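Ent-copalyl diphosphate synthase (Streptomyces platensis, PDB 5BP8) is a mainly helical protein of the terpene cyclase family, with a region akin to the C-terminal domain of squalene-hopene cyclases. Local coordinates at residues A280-L285 / H320-R325; V267-A272 / L314-Q319; I259-Q264 / E295-A300; D306-A311 / N352-E357; T452-Q457 / R508-A513. All blocks are in the same frame, centred on the assembly; numbering follows the deposited sequence.

Contact 1 of 5, residues A280-L285 / H320-R325; sequences APAALL and HGRTHR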
# COMPACT_ATOMS: atom_id res chain seq x y z
N ALA A 280 12.67 -22.56 -2.91
CA ALA A 280 12.89 -21.11 -2.78
C ALA A 280 14.30 -20.80 -3.24
O ALA A 280 15.27 -21.43 -2.77
CB ALA A 280 12.71 -20.65 -1.34
N PRO A 281 14.43 -19.86 -4.19
CA PRO A 281 15.77 -19.45 -4.57
C PRO A 281 16.49 -18.86 -3.36
O PRO A 281 15.92 -18.05 -2.61
CB PRO A 281 15.53 -18.38 -5.65
CG PRO A 281 14.18 -18.68 -6.19
CD PRO A 281 13.40 -19.20 -5.02
N ALA A 282 17.73 -19.29 -3.17
CA ALA A 282 18.56 -18.79 -2.08
C ALA A 282 18.64 -17.28 -2.07
O ALA A 282 18.76 -16.69 -1.00
CB ALA A 282 19.95 -19.39 -2.18
N ALA A 283 18.64 -16.65 -3.24
CA ALA A 283 18.77 -15.21 -3.34
C ALA A 283 17.65 -14.49 -2.58
O ALA A 283 17.91 -13.43 -2.02
CB ALA A 283 18.80 -14.75 -4.80
N LEU A 284 16.44 -15.05 -2.55
CA LEU A 284 15.35 -14.38 -1.81
C LEU A 284 15.62 -14.46 -0.33
O LEU A 284 15.46 -13.48 0.39
CB LEU A 284 13.98 -14.98 -2.10
CG LEU A 284 13.47 -14.81 -3.54
CD1 LEU A 284 12.04 -15.31 -3.62
CD2 LEU A 284 13.59 -13.37 -4.02
N LEU A 285 16.03 -15.65 0.13
CA LEU A 285 16.21 -15.87 1.55
C LEU A 285 17.43 -15.08 2.02
O LEU A 285 17.41 -14.51 3.11
CB LEU A 285 16.36 -17.36 1.88
CG LEU A 285 15.28 -18.31 1.35
CD1 LEU A 285 15.58 -19.77 1.68
CD2 LEU A 285 13.92 -17.93 1.88
N HIS A 320 11.05 -21.57 5.29
CA HIS A 320 11.93 -22.04 4.23
C HIS A 320 13.32 -22.41 4.75
O HIS A 320 14.30 -22.30 4.05
CB HIS A 320 11.98 -21.00 3.12
CG HIS A 320 10.67 -20.83 2.44
ND1 HIS A 320 9.72 -19.94 2.87
CD2 HIS A 320 10.12 -21.48 1.39
CE1 HIS A 320 8.65 -20.03 2.11
NE2 HIS A 320 8.86 -20.96 1.20
N GLY A 321 13.36 -22.85 6.01
CA GLY A 321 14.56 -23.48 6.57
C GLY A 321 15.55 -22.56 7.25
O GLY A 321 16.66 -22.99 7.57
N ARG A 322 15.18 -21.29 7.47
CA ARG A 322 16.08 -20.33 8.11
C ARG A 322 15.40 -19.71 9.31
O ARG A 322 14.80 -18.63 9.24
CB ARG A 322 16.55 -19.26 7.13
CG ARG A 322 17.27 -19.85 5.94
CD ARG A 322 18.20 -18.88 5.27
NE ARG A 322 18.61 -19.41 3.97
CZ ARG A 322 19.34 -18.75 3.08
NH1 ARG A 322 19.80 -17.53 3.32
NH2 ARG A 322 19.61 -19.32 1.92
N THR A 323 15.46 -20.43 10.43
CA THR A 323 14.76 -20.05 11.64
C THR A 323 15.58 -19.08 12.49
O THR A 323 16.72 -19.37 12.84
CB THR A 323 14.39 -21.28 12.47
OG1 THR A 323 13.53 -22.12 11.70
CG2 THR A 323 13.65 -20.89 13.73
N HIS A 324 15.00 -17.94 12.81
CA HIS A 324 15.63 -16.95 13.66
C HIS A 324 14.70 -16.69 14.81
O HIS A 324 13.49 -16.52 14.58
CB HIS A 324 15.86 -15.62 12.92
CG HIS A 324 16.79 -15.73 11.77
ND1 HIS A 324 18.12 -15.38 11.84
CD2 HIS A 324 16.59 -16.20 10.52
CE1 HIS A 324 18.70 -15.61 10.68
NE2 HIS A 324 17.79 -16.10 9.86
N ARG A 325 15.24 -16.60 16.02
CA ARG A 325 14.42 -16.20 17.16
C ARG A 325 13.76 -14.86 16.87
O ARG A 325 14.45 -13.91 16.46
CB ARG A 325 15.25 -16.06 18.42
CG ARG A 325 15.14 -17.25 19.33
CD ARG A 325 15.95 -17.02 20.58
NE ARG A 325 15.80 -18.14 21.49
CZ ARG A 325 16.51 -18.31 22.60
NH1 ARG A 325 17.42 -17.41 22.95
NH2 ARG A 325 16.29 -19.37 23.36
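On the surface of a mainly helical domain, by family probably an alpha-alpha barrel of the class II terpene cyclase type, A280, A282 and L285 at the start of helix 282-291 meet H320 and R322 in the loop that follows helix 307-319. L285 touches both H320 and R322, using its CB and both its branches. Its CB sits over the centre of the R322 guanidinium, 3.5 Å above the plane, so that an aliphatic carbon packs against the flat face of a charged group. The CD1 branch of L285 approaches R322 NE at 3.8 Å and also reaches the backbone O of H320, while L285 CD2 lies 3.8 Å from H320 CB; the side chains of L285 and H320 cross at about a right angle. R322 runs out extended from CG to NE, with CG anti to its own carbonyl carbon (chi1 -59°), and its polar end is claimed beyond the segments: NH1 forms salt bridges with D286 and E289 of helix 282-291. H320 is likewise tied outside, NE2 to the hydroxyl of Y278 and ND1 to the carbonyl of A316, which fixes the rotation of its imidazole. No hydrogen bond joins the two segments themselves. At the near end of the loop the ring meets A280 obliquely, its CD2 lying 3.9 Å from A280 CB.

Contact 2 of 5, residues V267-A272 / L314-Q319; sequences VLNSLA and LFALAQ
N269 reaches from helix 260-274 to A316, F315 and Q319 of helix 307-319, a crossing of two helices whose segment axes pass 8.9 Å apart at 51°. From CB, which heads past the partner helix rather than at it, the chain is brought in by CG, anti to the carbonyl carbon (chi1 -70°). CG then lies 3.8 Å from F315 CD2. At the tip the two amide atoms divide the work. ND2 donates to the backbone carbonyl of A312, one turn before A316, its strongest polar link. OD1 is packed against the helix, 3.1 Å from A316 CA, and accepts a weak, bent bond from Q319 NE2 at 2.9 Å, the two amide planes being turned 39° apart. A water completes a second path, so Q319 NE2 is linked to N269 twice, directly to OD1 and through the water to the backbone O. NE2 of Q319 also rests over the centre of the F315 ring, 3.3 Å above its plane. Small apolar groups fill in on the flanks: L268 CB meets A316 CB at 4.1 Å, and A272 CB touches Q319 OE1 at 3.7 Å.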
# COMPACT_ATOMS: atom_id res chain seq x y z
N VAL A 267 5.34 -13.04 -1.06
CA VAL A 267 5.42 -14.06 -2.09
C VAL A 267 5.79 -15.41 -1.48
O VAL A 267 5.12 -16.42 -1.74
CB VAL A 267 6.42 -13.70 -3.21
CG1 VAL A 267 6.64 -14.90 -4.11
CG2 VAL A 267 5.91 -12.51 -4.03
N LEU A 268 6.84 -15.43 -0.66
CA LEU A 268 7.23 -16.67 -0.01
C LEU A 268 6.14 -17.25 0.90
O LEU A 268 5.89 -18.47 0.88
CB LEU A 268 8.52 -16.47 0.77
CG LEU A 268 9.78 -16.32 -0.08
CD1 LEU A 268 10.92 -15.83 0.78
CD2 LEU A 268 10.09 -17.66 -0.74
N ASN A 269 5.46 -16.41 1.67
CA ASN A 269 4.39 -16.91 2.55
C ASN A 269 3.17 -17.40 1.80
O ASN A 269 2.55 -18.40 2.19
CB ASN A 269 3.98 -15.89 3.62
CG ASN A 269 5.07 -15.69 4.67
OD1 ASN A 269 5.82 -16.63 5.00
ND2 ASN A 269 5.18 -14.47 5.19
N SER A 270 2.83 -16.75 0.70
CA SER A 270 1.75 -17.23 -0.15
C SER A 270 2.09 -18.60 -0.74
O SER A 270 1.26 -19.51 -0.71
CB SER A 270 1.46 -16.23 -1.27
OG SER A 270 0.82 -15.09 -0.73
N LEU A 271 3.30 -18.75 -1.26
CA LEU A 271 3.73 -20.03 -1.84
C LEU A 271 3.82 -21.15 -0.82
O LEU A 271 3.49 -22.30 -1.14
CB LEU A 271 5.06 -19.88 -2.57
CG LEU A 271 4.94 -19.58 -4.06
CD1 LEU A 271 3.73 -18.72 -4.40
CD2 LEU A 271 6.21 -18.91 -4.53
N ALA A 272 4.22 -20.82 0.41
CA ALA A 272 4.24 -21.82 1.50
C ALA A 272 2.85 -22.30 1.84
O ALA A 272 2.65 -23.46 2.17
CB ALA A 272 4.91 -21.25 2.73
N LEU A 314 10.21 -12.95 9.25
CA LEU A 314 10.61 -14.04 10.16
C LEU A 314 9.87 -15.33 9.82
O LEU A 314 10.48 -16.39 9.75
CB LEU A 314 10.35 -13.66 11.60
CG LEU A 314 11.32 -12.65 12.21
CD1 LEU A 314 10.75 -12.00 13.46
CD2 LEU A 314 12.65 -13.34 12.51
N PHE A 315 8.57 -15.22 9.57
CA PHE A 315 7.73 -16.34 9.20
C PHE A 315 8.18 -16.92 7.86
O PHE A 315 8.32 -18.13 7.70
CB PHE A 315 6.25 -15.87 9.17
CG PHE A 315 5.21 -16.96 8.96
CD1 PHE A 315 5.27 -18.19 9.60
CD2 PHE A 315 4.08 -16.69 8.16
CE1 PHE A 315 4.28 -19.14 9.38
CE2 PHE A 315 3.09 -17.62 7.96
CZ PHE A 315 3.18 -18.86 8.57
N ALA A 316 8.44 -16.05 6.89
CA ALA A 316 8.88 -16.51 5.58
C ALA A 316 10.21 -17.26 5.65
O ALA A 316 10.36 -18.34 5.04
CB ALA A 316 9.03 -15.33 4.64
N LEU A 317 11.17 -16.69 6.38
CA LEU A 317 12.48 -17.31 6.54
C LEU A 317 12.34 -18.67 7.22
O LEU A 317 12.88 -19.67 6.71
CB LEU A 317 13.44 -16.40 7.29
CG LEU A 317 13.99 -15.22 6.49
CD1 LEU A 317 14.64 -14.22 7.43
CD2 LEU A 317 14.97 -15.66 5.40
N ALA A 318 11.59 -18.71 8.31
CA ALA A 318 11.45 -19.94 9.10
C ALA A 318 10.72 -21.04 8.34
O ALA A 318 11.06 -22.23 8.48
CB ALA A 318 10.78 -19.64 10.43
N GLN A 319 9.74 -20.68 7.53
CA GLN A 319 9.07 -21.67 6.70
C GLN A 319 9.96 -22.24 5.60
O GLN A 319 9.62 -23.28 5.01
CB GLN A 319 7.79 -21.11 6.07
CG GLN A 319 6.72 -20.83 7.08
CD GLN A 319 5.38 -20.54 6.44
OE1 GLN A 319 4.51 -21.40 6.42
NE2 GLN A 319 5.21 -19.31 5.91
O HOH W 1 2.27 -18.91 4.81

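Contact 3 of 5, residues I259-Q264 / E295-A300; sequences IVYFEQ and EGIAAA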
# COMPACT_ATOMS: atom_id res chain seq x y z
N ILE A 259 9.63 -1.95 -2.76
CA ILE A 259 8.94 -2.67 -1.69
C ILE A 259 9.54 -4.08 -1.51
O ILE A 259 8.87 -5.03 -1.10
CB ILE A 259 7.43 -2.81 -1.98
CG1 ILE A 259 7.15 -3.52 -3.32
CG2 ILE A 259 6.75 -1.46 -1.92
CD1 ILE A 259 5.76 -4.10 -3.37
N VAL A 260 10.82 -4.21 -1.84
CA VAL A 260 11.47 -5.54 -1.99
C VAL A 260 11.23 -6.53 -0.83
O VAL A 260 10.85 -7.67 -1.07
CB VAL A 260 12.97 -5.35 -2.31
CG1 VAL A 260 13.72 -4.59 -1.23
CG2 VAL A 260 13.64 -6.68 -2.59
N TYR A 261 11.43 -6.12 0.41
CA TYR A 261 11.25 -7.08 1.53
C TYR A 261 9.81 -7.49 1.76
O TYR A 261 9.50 -8.68 1.97
CB TYR A 261 11.84 -6.50 2.80
CG TYR A 261 13.33 -6.15 2.74
CD1 TYR A 261 14.24 -6.96 2.05
CD2 TYR A 261 13.83 -5.07 3.46
CE1 TYR A 261 15.60 -6.66 2.05
CE2 TYR A 261 15.18 -4.77 3.45
CZ TYR A 261 16.06 -5.58 2.77
OH TYR A 261 17.41 -5.28 2.77
N PHE A 262 8.89 -6.52 1.72
CA PHE A 262 7.46 -6.81 1.72
C PHE A 262 7.11 -7.83 0.62
O PHE A 262 6.48 -8.87 0.87
CB PHE A 262 6.71 -5.47 1.58
CG PHE A 262 5.26 -5.58 1.16
CD1 PHE A 262 4.37 -6.45 1.77
CD2 PHE A 262 4.76 -4.75 0.20
CE1 PHE A 262 3.02 -6.51 1.39
CE2 PHE A 262 3.41 -4.81 -0.18
CZ PHE A 262 2.55 -5.70 0.42
N GLU A 263 7.53 -7.56 -0.61
CA GLU A 263 7.18 -8.46 -1.70
C GLU A 263 7.80 -9.87 -1.51
O GLU A 263 7.10 -10.89 -1.68
CB GLU A 263 7.62 -7.87 -3.04
CG GLU A 263 7.42 -8.84 -4.20
CD GLU A 263 7.61 -8.16 -5.53
OE1 GLU A 263 8.52 -8.59 -6.25
OE2 GLU A 263 6.82 -7.23 -5.85
N GLN A 264 9.08 -9.90 -1.15
CA GLN A 264 9.77 -11.20 -0.98
C GLN A 264 9.06 -12.05 0.08
O GLN A 264 8.77 -13.23 -0.18
CB GLN A 264 11.23 -11.01 -0.62
CG GLN A 264 12.04 -10.50 -1.79
CD GLN A 264 13.50 -10.20 -1.47
OE1 GLN A 264 13.88 -9.93 -0.33
NE2 GLN A 264 14.31 -10.16 -2.52
N GLU A 295 16.50 -4.86 15.35
CA GLU A 295 15.37 -3.95 15.44
C GLU A 295 14.23 -4.35 14.48
O GLU A 295 13.18 -3.70 14.46
CB GLU A 295 15.85 -2.53 15.16
CG GLU A 295 16.93 -2.06 16.12
CD GLU A 295 16.36 -1.36 17.34
OE1 GLU A 295 15.65 -2.01 18.15
OE2 GLU A 295 16.62 -0.15 17.49
N GLY A 296 14.43 -5.44 13.73
CA GLY A 296 13.48 -5.93 12.73
C GLY A 296 13.88 -5.51 11.33
O GLY A 296 15.07 -5.42 10.99
N ILE A 297 12.87 -5.26 10.49
CA ILE A 297 13.09 -4.96 9.08
C ILE A 297 11.89 -4.11 8.62
O ILE A 297 10.85 -4.13 9.26
CB ILE A 297 13.20 -6.26 8.24
CG1 ILE A 297 13.80 -6.01 6.86
CG2 ILE A 297 11.84 -6.95 8.09
CD1 ILE A 297 14.14 -7.29 6.13
N ALA A 298 12.09 -3.34 7.55
CA ALA A 298 11.06 -2.52 6.92
C ALA A 298 10.57 -3.17 5.64
O ALA A 298 11.04 -4.24 5.24
CB ALA A 298 11.65 -1.16 6.58
N ALA A 299 9.67 -2.49 4.94
CA ALA A 299 9.21 -2.98 3.66
C ALA A 299 10.32 -2.95 2.60
O ALA A 299 10.28 -3.70 1.61
CB ALA A 299 8.02 -2.15 3.20
N ALA A 300 11.29 -2.08 2.83
CA ALA A 300 12.45 -1.91 1.96
C ALA A 300 13.54 -1.10 2.67
O ALA A 300 13.26 -0.38 3.64
CB ALA A 300 12.06 -1.20 0.68
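The phenol ring of Y261 is held between two aliphatic groups. I297 CD1 stands 3.5 Å above one face, offset toward the rim, in a CH-pi contact 20° off the ring normal; V260 CG1, from the neighbouring residue in sequence, lies 4.1 Å above the opposite face. Two oxygens lie in the ring plane at its edge, Q264 OE1 and A298 O, the latter 3.4 Å from Y261 CD2. In I297 the first torsion sets CG1 anti to the backbone N (chi1 -164°), and an extended second torsion then carries CD1 over the ring. Beside the ring, the backbone of the two segments is joined through one atom. A299 O accepts a nearly straight bond from F262 N at 3.1 Å (167°), and a weak, bent one from Y261 N at 2.9 Å. Around this junction F262 CB packs on A299 CB at 3.9 Å, and A300 CB lies 4.2 Å from V260 CG1. S287 on helix 282-291 bonds to Q264 OE1, and the loop in turn is tied to helix 307-319, where T310 OG1 meets I297 N. With I259 at the N-cap position, the whole is a helix N-terminus whose first-turn N-H groups are met by a carbonyl from a distant loop, here at the start of helix 260-274 in the buried part of the helical domain.

Contact 4 of 5, residues D306-A311 / N352-E357; sequences DSDDTA and NAHILE
The helical segments holding D308 and A311 on one side and H354 and I355 on the other run in nearly the same direction, their axes 29° apart and 8.4 Å at closest approach. The sequence D306-S307-D308-D309 at the start of helix 307-319 matches the DxDD signature of class II terpene cyclases. D306 is the N-cap, and its OD2 accepts from D309 N at 2.9 Å, the N-H coming in from above the carboxylate plane. The hydrogen bond between the two segments comes from the third residue of the signature. D308 has CG anti to the backbone N (chi1 -169°), and its OD1 accepts from H354 ND1 at 2.6 Å. The bond uses the syn lone pair of the carboxylate and lies almost in the imidazole plane; carboxylate and ring are nearly coplanar, 10° apart. This His-carboxylate pair is buried, and the ring meets that of W266 at a steep angle and touches Y404 and C408 of helix 402-416, packing that probably helps to hold it. The remaining contacts are van der Waals. A311 CB packs 3.7 Å from I355 CG1, and also reaches the backbone O of H354 at 3.5 Å. S307, whose hydroxyl bonds to the carbonyl of S339, presents the same oxygen to the end of the isoleucine, OG lying 3.5 Å from I355 CD1.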
# COMPACT_ATOMS: atom_id res chain seq x y z
N ASP A 306 9.19 -2.10 10.97
CA ASP A 306 7.86 -2.24 11.52
C ASP A 306 7.60 -3.70 11.80
O ASP A 306 8.18 -4.58 11.17
CB ASP A 306 6.77 -1.68 10.57
CG ASP A 306 6.56 -2.53 9.35
OD1 ASP A 306 7.24 -2.31 8.32
OD2 ASP A 306 5.69 -3.42 9.42
N SER A 307 6.69 -3.97 12.72
CA SER A 307 6.50 -5.34 13.16
C SER A 307 5.74 -6.22 12.16
O SER A 307 5.87 -7.44 12.20
CB SER A 307 5.80 -5.40 14.51
OG SER A 307 4.48 -4.91 14.50
N ASP A 308 4.96 -5.61 11.27
CA ASP A 308 4.22 -6.40 10.29
C ASP A 308 5.21 -7.01 9.31
O ASP A 308 5.22 -8.24 9.11
CB ASP A 308 3.16 -5.56 9.59
CG ASP A 308 2.19 -6.39 8.75
OD1 ASP A 308 1.81 -7.51 9.18
OD2 ASP A 308 1.77 -5.86 7.67
N ASP A 309 6.05 -6.17 8.70
CA ASP A 309 7.06 -6.65 7.82
C ASP A 309 8.04 -7.58 8.54
O ASP A 309 8.45 -8.61 7.98
CB ASP A 309 7.82 -5.49 7.18
CG ASP A 309 6.99 -4.78 6.14
OD1 ASP A 309 6.57 -5.46 5.19
OD2 ASP A 309 6.72 -3.57 6.31
N THR A 310 8.39 -7.24 9.78
CA THR A 310 9.34 -8.05 10.56
C THR A 310 8.75 -9.45 10.77
O THR A 310 9.43 -10.45 10.52
CB THR A 310 9.68 -7.38 11.91
OG1 THR A 310 10.36 -6.14 11.66
CG2 THR A 310 10.62 -8.26 12.74
N ALA A 311 7.49 -9.52 11.20
CA ALA A 311 6.81 -10.80 11.46
C ALA A 311 6.68 -11.61 10.17
O ALA A 311 6.99 -12.79 10.15
CB ALA A 311 5.45 -10.57 12.09
N ASN A 352 -1.02 -7.93 13.99
CA ASN A 352 -1.12 -8.89 15.09
C ASN A 352 -1.31 -10.31 14.60
O ASN A 352 -0.69 -11.23 15.14
CB ASN A 352 -2.18 -8.46 16.09
CG ASN A 352 -1.66 -7.40 17.04
OD1 ASN A 352 -1.17 -7.71 18.15
ND2 ASN A 352 -1.72 -6.15 16.61
N ALA A 353 -2.14 -10.49 13.56
CA ALA A 353 -2.22 -11.79 12.87
C ALA A 353 -0.86 -12.29 12.40
O ALA A 353 -0.51 -13.47 12.62
CB ALA A 353 -3.20 -11.74 11.70
N HIS A 354 -0.07 -11.42 11.75
CA HIS A 354 1.21 -11.84 11.23
C HIS A 354 2.23 -12.15 12.35
O HIS A 354 3.04 -13.08 12.24
CB HIS A 354 1.73 -10.81 10.18
CG HIS A 354 0.86 -10.75 8.96
ND1 HIS A 354 0.70 -9.61 8.20
CD2 HIS A 354 0.08 -11.70 8.39
CE1 HIS A 354 -0.15 -9.86 7.22
NE2 HIS A 354 -0.54 -11.12 7.31
N ILE A 355 2.13 -11.42 13.45
CA ILE A 355 2.94 -11.69 14.62
C ILE A 355 2.54 -13.03 15.25
O ILE A 355 3.41 -13.81 15.63
CB ILE A 355 2.88 -10.53 15.63
CG1 ILE A 355 3.60 -9.33 15.01
CG2 ILE A 355 3.63 -10.87 16.93
CD1 ILE A 355 3.31 -8.03 15.68
N LEU A 356 1.25 -13.31 15.29
CA LEU A 356 0.79 -14.62 15.76
C LEU A 356 1.39 -15.75 14.93
O LEU A 356 1.83 -16.78 15.49
CB LEU A 356 -0.72 -14.68 15.79
CG LEU A 356 -1.36 -16.02 16.20
CD1 LEU A 356 -0.88 -16.41 17.58
CD2 LEU A 356 -2.86 -15.94 16.20
N GLU A 357 1.44 -15.58 13.61
CA GLU A 357 2.06 -16.58 12.75
C GLU A 357 3.56 -16.72 13.02
O GLU A 357 4.05 -17.85 13.12
CB GLU A 357 1.82 -16.30 11.28
CG GLU A 357 0.33 -16.30 10.91
CD GLU A 357 0.10 -15.97 9.45
OE1 GLU A 357 0.81 -15.06 8.92
OE2 GLU A 357 -0.78 -16.63 8.84

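Contact 5 of 5, residues T452-Q457 / R508-A513; sequences TAYMVQ and RAARLA. With SO4 (sulfate ion), chain C.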
# COMPACT_ATOMS: atom_id res chain seq x y z
N THR A 452 -10.81 -11.99 -4.25
CA THR A 452 -11.29 -13.32 -4.52
C THR A 452 -10.26 -14.36 -4.03
O THR A 452 -10.62 -15.35 -3.34
CB THR A 452 -11.58 -13.51 -6.02
OG1 THR A 452 -12.56 -12.55 -6.46
CG2 THR A 452 -12.10 -14.93 -6.28
N ALA A 453 -9.00 -14.12 -4.37
CA ALA A 453 -7.90 -15.02 -3.95
C ALA A 453 -7.86 -15.19 -2.46
O ALA A 453 -7.72 -16.33 -1.96
CB ALA A 453 -6.55 -14.52 -4.46
N TYR A 454 -8.01 -14.08 -1.71
CA TYR A 454 -8.01 -14.17 -0.24
C TYR A 454 -9.13 -15.07 0.30
O TYR A 454 -8.91 -15.84 1.23
CB TYR A 454 -8.08 -12.79 0.43
CG TYR A 454 -6.91 -11.87 0.09
CD1 TYR A 454 -5.64 -12.38 -0.23
CD2 TYR A 454 -7.05 -10.50 0.16
CE1 TYR A 454 -4.58 -11.54 -0.53
CE2 TYR A 454 -6.00 -9.65 -0.13
CZ TYR A 454 -4.76 -10.18 -0.47
OH TYR A 454 -3.69 -9.38 -0.80
N MSE A 455 -10.33 -14.93 -0.26
CA MSE A 455 -11.46 -15.73 0.19
C MSE A 455 -11.34 -17.18 -0.19
O MSE A 455 -11.71 -18.07 0.60
CB MSE A 455 -12.78 -15.13 -0.30
CG MSE A 455 -13.03 -13.80 0.41
SE MSE A 455 -13.20 -13.91 2.37
CE MSE A 455 -11.40 -13.45 2.92
N VAL A 456 -10.84 -17.47 -1.38
CA VAL A 456 -10.62 -18.87 -1.77
C VAL A 456 -9.63 -19.54 -0.79
O VAL A 456 -9.88 -20.67 -0.30
CB VAL A 456 -10.16 -18.99 -3.23
CG1 VAL A 456 -9.62 -20.38 -3.53
CG2 VAL A 456 -11.31 -18.65 -4.17
N GLN A 457 -8.54 -18.84 -0.49
CA GLN A 457 -7.56 -19.33 0.49
C GLN A 457 -8.17 -19.57 1.86
O GLN A 457 -7.94 -20.62 2.46
CB GLN A 457 -6.41 -18.37 0.69
CG GLN A 457 -5.48 -18.27 -0.49
CD GLN A 457 -4.28 -17.40 -0.18
OE1 GLN A 457 -3.62 -17.59 0.85
NE2 GLN A 457 -3.99 -16.46 -1.08
N ARG A 508 -0.41 -11.55 -7.60
CA ARG A 508 -0.21 -12.72 -8.45
C ARG A 508 0.10 -13.94 -7.58
O ARG A 508 -0.37 -15.05 -7.87
CB ARG A 508 0.89 -12.49 -9.49
CG ARG A 508 0.51 -11.45 -10.54
CD ARG A 508 1.52 -11.27 -11.66
NE ARG A 508 1.31 -12.28 -12.69
CZ ARG A 508 1.65 -12.17 -13.97
NH1 ARG A 508 2.22 -11.07 -14.48
NH2 ARG A 508 1.40 -13.20 -14.78
N ALA A 509 0.86 -13.74 -6.50
CA ALA A 509 1.22 -14.86 -5.62
C ALA A 509 0.00 -15.35 -4.85
O ALA A 509 -0.18 -16.54 -4.65
CB ALA A 509 2.36 -14.48 -4.69
N ALA A 510 -0.85 -14.41 -4.43
CA ALA A 510 -2.08 -14.75 -3.78
C ALA A 510 -3.02 -15.55 -4.68
O ALA A 510 -3.67 -16.51 -4.24
CB ALA A 510 -2.76 -13.50 -3.24
N ARG A 511 -3.08 -15.15 -5.94
CA ARG A 511 -3.91 -15.83 -6.93
C ARG A 511 -3.40 -17.27 -7.12
O ARG A 511 -4.18 -18.22 -7.11
CB ARG A 511 -3.91 -15.09 -8.25
CG ARG A 511 -4.68 -15.80 -9.36
CD ARG A 511 -4.59 -15.04 -10.68
NE ARG A 511 -5.44 -15.63 -11.71
CZ ARG A 511 -5.06 -16.55 -12.61
NH1 ARG A 511 -3.82 -17.03 -12.63
NH2 ARG A 511 -5.92 -16.97 -13.51
N LEU A 512 -2.09 -17.39 -7.26
CA LEU A 512 -1.49 -18.73 -7.47
C LEU A 512 -1.82 -19.67 -6.30
O LEU A 512 -2.26 -20.81 -6.52
CB LEU A 512 0.00 -18.61 -7.71
CG LEU A 512 0.78 -19.93 -7.84
CD1 LEU A 512 0.23 -20.78 -8.97
CD2 LEU A 512 2.26 -19.68 -8.06
N ALA A 513 -1.64 -19.18 -5.08
CA ALA A 513 -1.99 -19.93 -3.87
C ALA A 513 -3.45 -20.38 -3.85
O ALA A 513 -3.74 -21.56 -3.58
CB ALA A 513 -1.67 -19.12 -2.63
S SO4 C . -4.39 -19.75 -15.61
O1 SO4 C . -4.82 -21.16 -15.45
O2 SO4 C . -5.59 -18.90 -15.55
O3 SO4 C . -3.73 -19.55 -16.92
O4 SO4 C . -3.43 -19.40 -14.53
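A453 packs on A510 where helix 449-461 and helix 504-518 cross, their segment axes 8.3 Å apart at 36°. The two methyls meet at 4.1 Å (A453 CB to A510 CB), and A453 CB presses still closer to the backbone, 3.5 Å from A510 O. On one flank the Y454 ring comes in obliquely with CE1, 3.8 Å from A510 CB. Its hydroxyl bonds to E450 one turn earlier in its own helix.

Hydrogen bonding across the helices is slight. Q457 stretches out beyond CG toward the partner, and its NE2 gives a weak bond to A510 O at 3.2 Å with an N-H...O angle of 124°. The same amide nitrogen packs 3.9 Å from A513 CB, so NE2 meets both a carbonyl and a methyl of helix 504-518.

Ionic contacts lie to the outside. R511, its CB pointing away from helix 449-461 and its chain extended from CG to NE, grips a sulfate ion, probably from the crystallisation liquor. R511 NH2 donates to sulfate O2 at 2.8 Å and R511 NH1 to sulfate O4 at 3.1 Å, both bonds nearly straight, with the sulfur in the guanidinium plane. R511 NH2 also bonds to the carbonyl of L482, and R8 shares the sulfate.

Alanines at the interface thus let these two helices approach backbone to methyl, with the glutamine adding a single weak polar tie, whereas the guanidinium of R511 lies beyond the joint, where in this crystal the sulfate probably balances its charge, with D486 forming a weak, long ion pair.

Contacts 3, 4 and 5 are buried, contact 2 is partly so, and contact 1 is at the surface. Helix 260-274 serves contacts 2 and 3, and helix 307-319 serves contacts 2 and 4. Contact 1 touches contact 2 through a probable backbone bond, R322 N to L317 O, and contact 5 meets contact 2 where S270 and V267 pack on A509 and A513. Contact 4 is linked to contact 3 through the loop at I297. The chemistry differs with place: a buried His-carboxylate pair in contact 4, a carbonyl at a helix start in contact 3, amides and water in contact 2, and charged ends turned to outside partners in contacts 1 and 5.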